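Local coordinates for protein methyl transferase from Methanosarcina acetivorans (PDB 6MRO) that probably transfers methyl groups from S-adenosylmethionine as a class I methyltransferase, captured here with the product S-adenosylhomocysteine and with calcium bound, at residues P20-L25 with I104-F109; S28-P33 with K133-C138; N46-A51 with A72-R77. The protein carries 1 engineered substitution. All coordinates share one frame; numbering follows the deposited sequence.

Interaction 1. Residues P20-L25 with I104-F109. With SAH (S-adenosyl-L-homocysteine), chain B.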
# COMPACT_ATOMS: atom_id res chain seq x y z
N PRO A 20 -7.55 8.83 2.97
CA PRO A 20 -8.91 9.00 2.42
C PRO A 20 -9.15 8.21 1.16
O PRO A 20 -10.27 7.71 0.97
CB PRO A 20 -9.00 10.51 2.19
CG PRO A 20 -8.10 11.09 3.23
CD PRO A 20 -6.98 10.11 3.44
N ALA A 21 -8.14 8.04 0.30
CA ALA A 21 -8.36 7.29 -0.94
C ALA A 21 -8.79 5.86 -0.64
O ALA A 21 -9.63 5.30 -1.35
CB ALA A 21 -7.09 7.31 -1.80
N PHE A 22 -8.24 5.26 0.42
CA PHE A 22 -8.64 3.90 0.76
C PHE A 22 -9.97 3.86 1.52
O PHE A 22 -10.75 2.92 1.33
CB PHE A 22 -7.51 3.22 1.55
CG PHE A 22 -6.33 2.85 0.68
CD1 PHE A 22 -6.40 1.75 -0.16
CD2 PHE A 22 -5.18 3.61 0.69
CE1 PHE A 22 -5.32 1.42 -0.99
CE2 PHE A 22 -4.09 3.28 -0.14
CZ PHE A 22 -4.17 2.19 -0.97
N GLN A 23 -10.25 4.87 2.36
CA GLN A 23 -11.58 4.97 2.96
C GLN A 23 -12.65 5.08 1.88
O GLN A 23 -13.74 4.50 2.01
CB GLN A 23 -11.65 6.19 3.88
CG GLN A 23 -13.08 6.60 4.26
CD GLN A 23 -13.78 5.56 5.13
OE1 GLN A 23 -13.14 4.90 5.96
NE2 GLN A 23 -15.09 5.40 4.93
N ALA A 24 -12.34 5.78 0.79
CA ALA A 24 -13.31 5.97 -0.28
C ALA A 24 -13.56 4.68 -1.05
O ALA A 24 -14.65 4.50 -1.60
CB ALA A 24 -12.83 7.08 -1.22
N LEU A 25 -12.57 3.79 -1.09
CA LEU A 25 -12.75 2.49 -1.72
C LEU A 25 -13.74 1.64 -0.93
O LEU A 25 -14.44 0.80 -1.51
CB LEU A 25 -11.42 1.75 -1.84
CG LEU A 25 -10.41 2.31 -2.84
CD1 LEU A 25 -9.06 1.57 -2.72
CD2 LEU A 25 -10.98 2.19 -4.25
N ILE A 104 -3.48 -3.86 -0.80
CA ILE A 104 -3.42 -2.40 -0.77
C ILE A 104 -1.98 -1.94 -0.57
O ILE A 104 -1.19 -2.56 0.15
CB ILE A 104 -4.35 -1.74 0.28
CG1 ILE A 104 -3.94 -2.07 1.72
CG2 ILE A 104 -5.82 -2.11 -0.00
CD1 ILE A 104 -4.67 -1.21 2.76
N ASP A 105 -1.65 -0.83 -1.22
CA ASP A 105 -0.27 -0.33 -1.27
C ASP A 105 -0.40 1.18 -1.07
O ASP A 105 -0.82 1.89 -1.98
CB ASP A 105 0.34 -0.72 -2.62
CG ASP A 105 1.71 -0.13 -2.87
OD1 ASP A 105 2.41 -0.76 -3.68
OD2 ASP A 105 2.09 0.92 -2.29
N SER A 106 -0.09 1.65 0.14
CA SER A 106 -0.25 3.07 0.50
C SER A 106 1.16 3.62 0.66
O SER A 106 1.70 3.64 1.77
CB SER A 106 -1.11 3.23 1.79
OG SER A 106 -1.21 4.59 2.22
N GLY A 107 1.76 4.04 -0.45
CA GLY A 107 3.10 4.60 -0.41
C GLY A 107 4.27 3.62 -0.48
O GLY A 107 5.43 4.07 -0.37
N LEU A 108 4.03 2.32 -0.67
CA LEU A 108 5.17 1.40 -0.80
C LEU A 108 5.76 1.45 -2.21
O LEU A 108 6.97 1.62 -2.38
CB LEU A 108 4.77 -0.03 -0.43
CG LEU A 108 5.87 -1.09 -0.66
CD1 LEU A 108 7.17 -0.73 0.12
CD2 LEU A 108 5.40 -2.52 -0.30
N PHE A 109 4.91 1.28 -3.23
CA PHE A 109 5.39 1.38 -4.60
C PHE A 109 6.25 2.61 -4.78
O PHE A 109 7.30 2.56 -5.43
CB PHE A 109 4.22 1.41 -5.58
CG PHE A 109 4.64 1.70 -7.00
CD1 PHE A 109 5.33 0.75 -7.74
CD2 PHE A 109 4.37 2.93 -7.58
CE1 PHE A 109 5.73 1.01 -9.05
CE2 PHE A 109 4.76 3.20 -8.89
CZ PHE A 109 5.45 2.25 -9.62
N SAH B . 1.49 2.22 4.30
CA SAH B . 1.93 3.01 5.47
CB SAH B . 3.43 3.27 5.40
CG SAH B . 3.88 3.88 4.07
SD SAH B . 5.62 4.38 4.05
C SAH B . 1.18 4.32 5.58
O SAH B . 0.42 4.70 4.68
OXT SAH B . 1.35 5.04 6.59
C5' SAH B . 6.27 2.90 3.20
C4' SAH B . 6.42 1.70 4.13
O4' SAH B . 6.94 0.60 3.37
C3' SAH B . 7.35 1.90 5.32
O3' SAH B . 6.62 1.57 6.49
C2' SAH B . 8.51 0.96 5.04
O2' SAH B . 9.11 0.40 6.20
C1' SAH B . 7.86 -0.10 4.18
N9 SAH B . 8.77 -0.83 3.27
C8 SAH B . 9.73 -0.31 2.43
N7 SAH B . 10.28 -1.33 1.75
C5 SAH B . 9.67 -2.48 2.13
C6 SAH B . 9.84 -3.81 1.76
N6 SAH B . 10.75 -4.16 0.86
N1 SAH B . 9.05 -4.77 2.34
C2 SAH B . 8.10 -4.43 3.28
N3 SAH B . 7.93 -3.11 3.66
C4 SAH B . 8.71 -2.17 3.07

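Interaction 2. Residues S28-P33 with K133-C138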
# COMPACT_ATOMS: atom_id res chain seq x y z
N SER A 28 -17.21 3.27 -1.78
CA SER A 28 -17.68 3.07 -3.15
C SER A 28 -18.06 1.62 -3.44
O SER A 28 -18.53 1.34 -4.54
CB SER A 28 -16.62 3.53 -4.16
OG SER A 28 -15.48 2.66 -4.12
N GLY A 29 -17.88 0.72 -2.49
CA GLY A 29 -18.14 -0.69 -2.72
C GLY A 29 -17.03 -1.43 -3.44
O GLY A 29 -17.23 -2.59 -3.83
N GLU A 30 -15.88 -0.79 -3.65
CA GLU A 30 -14.81 -1.42 -4.42
C GLU A 30 -14.01 -2.41 -3.59
O GLU A 30 -13.48 -3.39 -4.13
CB GLU A 30 -13.88 -0.36 -4.99
CG GLU A 30 -14.45 0.32 -6.22
CD GLU A 30 -13.62 1.53 -6.62
OE1 GLU A 30 -12.65 1.31 -7.37
OE2 GLU A 30 -13.94 2.68 -6.21
N ILE A 31 -13.88 -2.14 -2.30
CA ILE A 31 -13.24 -3.07 -1.38
C ILE A 31 -14.37 -3.81 -0.66
O ILE A 31 -15.15 -3.20 0.08
CB ILE A 31 -12.29 -2.36 -0.40
CG1 ILE A 31 -11.05 -1.87 -1.15
CG2 ILE A 31 -11.89 -3.32 0.72
CD1 ILE A 31 -10.03 -1.15 -0.28
N ARG A 32 -14.48 -5.10 -0.94
CA ARG A 32 -15.51 -5.97 -0.41
C ARG A 32 -14.87 -6.99 0.51
O ARG A 32 -13.68 -7.27 0.38
CB ARG A 32 -16.25 -6.70 -1.55
CG ARG A 32 -16.89 -5.77 -2.56
CD ARG A 32 -17.65 -6.58 -3.61
NE ARG A 32 -16.74 -7.34 -4.47
CZ ARG A 32 -15.90 -6.79 -5.34
NH1 ARG A 32 -15.11 -7.56 -6.08
NH2 ARG A 32 -15.83 -5.47 -5.47
N PRO A 33 -15.62 -7.55 1.46
CA PRO A 33 -15.01 -8.48 2.42
C PRO A 33 -14.26 -9.62 1.73
O PRO A 33 -14.77 -10.25 0.80
CB PRO A 33 -16.21 -9.00 3.22
CG PRO A 33 -17.18 -7.85 3.17
CD PRO A 33 -17.03 -7.30 1.78
N LYS A 133 -7.87 -7.92 -6.51
CA LYS A 133 -7.64 -6.52 -6.73
C LYS A 133 -6.38 -5.97 -6.06
O LYS A 133 -6.07 -6.32 -4.99
CB LYS A 133 -8.79 -5.73 -6.14
CG LYS A 133 -10.18 -6.09 -6.59
CD LYS A 133 -10.45 -5.29 -7.84
CE LYS A 133 -11.86 -5.42 -8.34
NZ LYS A 133 -11.98 -4.50 -9.51
N TYR A 134 -5.70 -5.09 -6.78
CA TYR A 134 -4.56 -4.33 -6.29
C TYR A 134 -4.92 -2.86 -6.34
O TYR A 134 -5.29 -2.34 -7.41
CB TYR A 134 -3.32 -4.61 -7.15
CG TYR A 134 -2.07 -3.80 -6.82
CD1 TYR A 134 -1.45 -3.02 -7.79
CD2 TYR A 134 -1.49 -3.86 -5.55
CE1 TYR A 134 -0.32 -2.31 -7.51
CE2 TYR A 134 -0.33 -3.14 -5.25
CZ TYR A 134 0.24 -2.37 -6.24
OH TYR A 134 1.38 -1.67 -5.98
N PHE A 135 -4.85 -2.20 -5.19
CA PHE A 135 -5.09 -0.76 -5.06
C PHE A 135 -3.81 -0.11 -4.57
O PHE A 135 -3.28 -0.48 -3.51
CB PHE A 135 -6.22 -0.48 -4.07
CG PHE A 135 -7.54 -1.05 -4.51
CD1 PHE A 135 -8.25 -0.45 -5.54
CD2 PHE A 135 -8.07 -2.17 -3.89
CE1 PHE A 135 -9.46 -0.97 -5.96
CE2 PHE A 135 -9.29 -2.68 -4.28
CZ PHE A 135 -9.99 -2.09 -5.32
N MET A 136 -3.31 0.86 -5.33
CA MET A 136 -2.03 1.49 -5.02
C MET A 136 -2.18 3.00 -5.05
O MET A 136 -2.76 3.56 -5.98
CB MET A 136 -0.96 1.03 -6.01
CG MET A 136 0.43 1.57 -5.73
SD MET A 136 0.74 3.21 -6.45
CE MET A 136 0.91 2.73 -8.18
N LEU A 137 -1.65 3.65 -4.02
CA LEU A 137 -1.71 5.10 -3.88
C LEU A 137 -0.30 5.66 -3.93
O LEU A 137 0.58 5.20 -3.18
CB LEU A 137 -2.42 5.46 -2.58
CG LEU A 137 -2.50 6.91 -2.12
CD1 LEU A 137 -3.47 7.66 -3.00
CD2 LEU A 137 -2.96 6.94 -0.64
N CYS A 138 -0.08 6.66 -4.78
CA CYS A 138 1.23 7.27 -4.90
C CYS A 138 1.08 8.74 -5.28
O CYS A 138 0.03 9.19 -5.74
CB CYS A 138 2.08 6.51 -5.93
SG CYS A 138 1.38 6.53 -7.61

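Interaction 3. Residues N46-A51 with A72-R77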
# COMPACT_ATOMS: atom_id res chain seq x y z
N ASN A 46 -4.46 1.94 7.67
CA ASN A 46 -5.28 1.40 6.58
C ASN A 46 -5.66 -0.05 6.86
O ASN A 46 -6.78 -0.47 6.55
CB ASN A 46 -4.55 1.51 5.25
CG ASN A 46 -4.41 2.94 4.78
OD1 ASN A 46 -5.33 3.74 4.93
ND2 ASN A 46 -3.27 3.26 4.15
N ALA A 47 -4.73 -0.82 7.43
CA ALA A 47 -4.99 -2.23 7.68
C ALA A 47 -6.10 -2.39 8.71
O ALA A 47 -7.00 -3.22 8.53
CB ALA A 47 -3.71 -2.91 8.17
N ILE A 48 -6.07 -1.58 9.76
CA ILE A 48 -7.12 -1.63 10.78
C ILE A 48 -8.46 -1.23 10.17
O ILE A 48 -9.50 -1.82 10.48
CB ILE A 48 -6.73 -0.75 11.98
CG1 ILE A 48 -5.56 -1.40 12.74
CG2 ILE A 48 -7.92 -0.55 12.91
CD1 ILE A 48 -4.90 -0.49 13.78
N MET A 49 -8.45 -0.24 9.29
CA MET A 49 -9.69 0.17 8.65
C MET A 49 -10.31 -0.98 7.86
O MET A 49 -11.52 -1.24 7.95
CB MET A 49 -9.43 1.38 7.76
CG MET A 49 -10.68 2.00 7.20
SD MET A 49 -11.04 1.24 5.62
CE MET A 49 -9.69 1.87 4.62
N LEU A 50 -9.50 -1.69 7.09
CA LEU A 50 -10.01 -2.83 6.33
C LEU A 50 -10.56 -3.90 7.26
O LEU A 50 -11.60 -4.51 6.98
CB LEU A 50 -8.90 -3.43 5.46
CG LEU A 50 -8.55 -2.62 4.20
CD1 LEU A 50 -7.58 -3.39 3.31
CD2 LEU A 50 -9.82 -2.28 3.46
N ALA A 51 -9.86 -4.14 8.38
CA ALA A 51 -10.31 -5.11 9.37
C ALA A 51 -11.64 -4.71 9.98
O ALA A 51 -12.50 -5.56 10.24
CB ALA A 51 -9.24 -5.29 10.44
N ALA A 72 -0.04 -2.85 18.67
CA ALA A 72 -0.61 -2.21 19.86
C ALA A 72 -1.86 -1.41 19.52
O ALA A 72 -2.81 -1.37 20.32
CB ALA A 72 0.44 -1.31 20.51
N LYS A 73 -1.87 -0.76 18.36
CA LYS A 73 -3.04 -0.01 17.92
C LYS A 73 -4.24 -0.93 17.72
O LYS A 73 -5.35 -0.64 18.18
CB LYS A 73 -2.70 0.73 16.63
CG LYS A 73 -3.46 1.99 16.33
CD LYS A 73 -2.99 2.59 14.98
CE LYS A 73 -1.67 3.36 15.14
NZ LYS A 73 -1.33 4.15 13.92
N ALA A 74 -4.02 -2.05 17.01
CA ALA A 74 -5.08 -3.02 16.81
C ALA A 74 -5.60 -3.56 18.14
O ALA A 74 -6.81 -3.73 18.32
CB ALA A 74 -4.58 -4.17 15.92
N ILE A 75 -4.70 -3.83 19.08
CA ILE A 75 -5.11 -4.31 20.40
C ILE A 75 -5.94 -3.24 21.11
O ILE A 75 -7.01 -3.52 21.65
CB ILE A 75 -3.88 -4.72 21.23
CG1 ILE A 75 -3.30 -6.04 20.69
CG2 ILE A 75 -4.24 -4.85 22.71
CD1 ILE A 75 -1.83 -6.22 20.98
N GLU A 76 -5.46 -2.00 21.07
CA GLU A 76 -6.19 -0.90 21.69
C GLU A 76 -7.58 -0.74 21.09
O GLU A 76 -8.56 -0.51 21.81
CB GLU A 76 -5.41 0.41 21.54
CG GLU A 76 -5.80 1.48 22.53
CD GLU A 76 -5.62 1.03 23.98
OE1 GLU A 76 -6.62 0.63 24.61
OE2 GLU A 76 -4.49 1.09 24.49
N ARG A 77 -7.70 -0.89 19.77
CA ARG A 77 -8.97 -0.66 19.09
C ARG A 77 -9.79 -1.93 18.91
O ARG A 77 -10.77 -1.92 18.16
CB ARG A 77 -8.71 0.00 17.74
CG ARG A 77 -7.98 1.32 17.90
CD ARG A 77 -7.38 1.79 16.60
NE ARG A 77 -6.69 3.06 16.78
CZ ARG A 77 -6.15 3.77 15.78
NH1 ARG A 77 -6.24 3.33 14.53
NH2 ARG A 77 -5.53 4.91 16.04

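Interaction 1. Residues P20-L25 with I104-F109
The ring of Phe22 points its far end, CE1, CZ and CE2, at the strand. Asp105 O lies at the ring edge, near its plane, 3.5 Å from Phe22 CZ, an approach that suits the slightly positive aromatic hydrogens. Obliquely to the ring come the side chains on either side of Asp105 in the sequence: Ile104 CB is 3.5 Å from Phe22 CE1, and Ser106 CB is 3.6 Å from Phe22 CE2. Placing CG anti to the carbonyl carbon (chi1 -74°) sends the Phe22 ring across the gap between the backbones, whose segment axes stay 10.3 Å apart at an angle of 155°. Ile104 and Ser106 point toward the helix, whereas Asp105 points away. The Asp105 carboxylate accepts Phe109 N through the syn lone pair of OD2, at 3.0 Å and nearly straight (167°), which ties down the turn after the strand; its OD1 is held by Tyr134.

Ser106 OG, anti to its own backbone N, donates to O of S-adenosylhomocysteine at 3.0 Å, and Ser106 O accepts from the ligand N at 2.9 Å. Replacing Phe22 with an alanine would probably leave a gap beside Ile104 CB and Ser106 CB and take the packing away from behind the ligand-binding serine. The chemistry is thus divided: apolar packing backs one side of the strand end, while Ser106 grips the amino acid part of the ligand with two polar bonds.

Interaction 2. Residues S28-P33 with K133-C138
Apolar packing joins Ile31 to Phe135. Ile31 CG1 comes within 3.7 Å of Phe135 CE2, the two side chains running past one another in opposing senses. Ile31 does not set out toward the strand; its CG1 branch, anti to the carbonyl carbon (chi1 -71°), makes the contact. A branched aliphatic chain and a flat ring suit this buried place, which Leu25 of the preceding helix also lines.

Polar groups touch the same ring. Glu30 O approaches obliquely, 3.9 Å from Phe135 CZ, and the Glu30 carboxylate, turned about 80° from the ring plane, passes with OE1 4.2 Å from Phe135 CE1. What steers this carboxylate is its own bonding: Ser28 OG donates to Glu30 OE2 at 2.6 Å, on the anti side and 17° out of plane, while OE1 is bonded to Tyr170. Just before it, Gly29 has positive phi and closes the helix with a Schellman motif, a conformation in which a side chain would collide with the carbonyl of the preceding residue.

Charged chains meet more loosely at the surface. Lys133 CE lies at the edge of the Arg32 guanidinium, 4.5 Å from Arg32 NH1, and Gly29 O sits in plane at an edge of the same group. The like charges Arg32 NH1 and Lys133 NZ remain 5.6 Å apart.

Hydrophobic burial of Phe135 is therefore the main tie across the contact, and the Glu30 carboxylate beside it, held through both oxygens, may slightly offset the charge of Lys133, its OE1 6.2 Å from Lys133 NZ and not in contact.

Interaction 3. Residues N46-A51 with A72-R77
Ile48 reaches the second helix with one methyl group. Its CD1 lies 3.7 Å from Ala74 N and 3.8 Å from Lys73 CB, and it also packs at 4.3 Å against Ala74 CB. With CG1 anti to the carbonyl carbon (chi1 -70°) and the chain then extended, that methyl stands well off its own helix. The Ile48 and Lys73 side chains cross at about a right angle. A small residue such as alanine is consistent with the close approach here, Ile48 CA and Ala74 CA being 6.5 Å apart. Arg77 completes the shell: its NH1 passes obliquely 4.1 Å from Ile48 CD1.

The two basic chains beside the methyl support each other. Lys73 CG lies over the centre of the Arg77 guanidinium, 3.3 Å above its plane, so the arginine is packed flat against the methylenes of the lysine. Their charged ends share one anchor, for Glu45 forms salt bridges with Lys73 NZ through OE1 and with Arg77 NH1 through OE2. Lys73 NZ is bonded to Arg43 O as well, which draws the lysine toward the start of helix 45-51.

Helix 45-51 follows the glycine-rich turn after strand 35-39, and helix 64-76 follows strand 56-61. They are the helices of two successive beta-alpha-beta crossovers, which share strand 56-61, in the Rossmann-like, S-adenosylmethionine-binding half of the class I methyltransferase fold.

Overall arrangement
Interactions 1 and 2 share the central sheet, in which strands 100-106 and 132-139 are neighbours: Asp105 O and Leu137 N are probably hydrogen-bonded at 2.8 Å, and the centres of interactions 1 and 2 lie about 8 Å apart. Leu25 CD1, packed 3.5 Å from Phe135 CG, joins them on the helix side. Interaction 3 is more peripheral, its centre about 15 Å from that of interaction 1, yet Ile104 CD1 touches Asn46 CB at 3.7 Å. Interaction 1 supplies Ser106, Gly107 and Leu108 to the ligand pocket and interaction 3 supplies Asn46, whereas the side chain of Phe135 in interaction 2 is about 12 Å from the ligand.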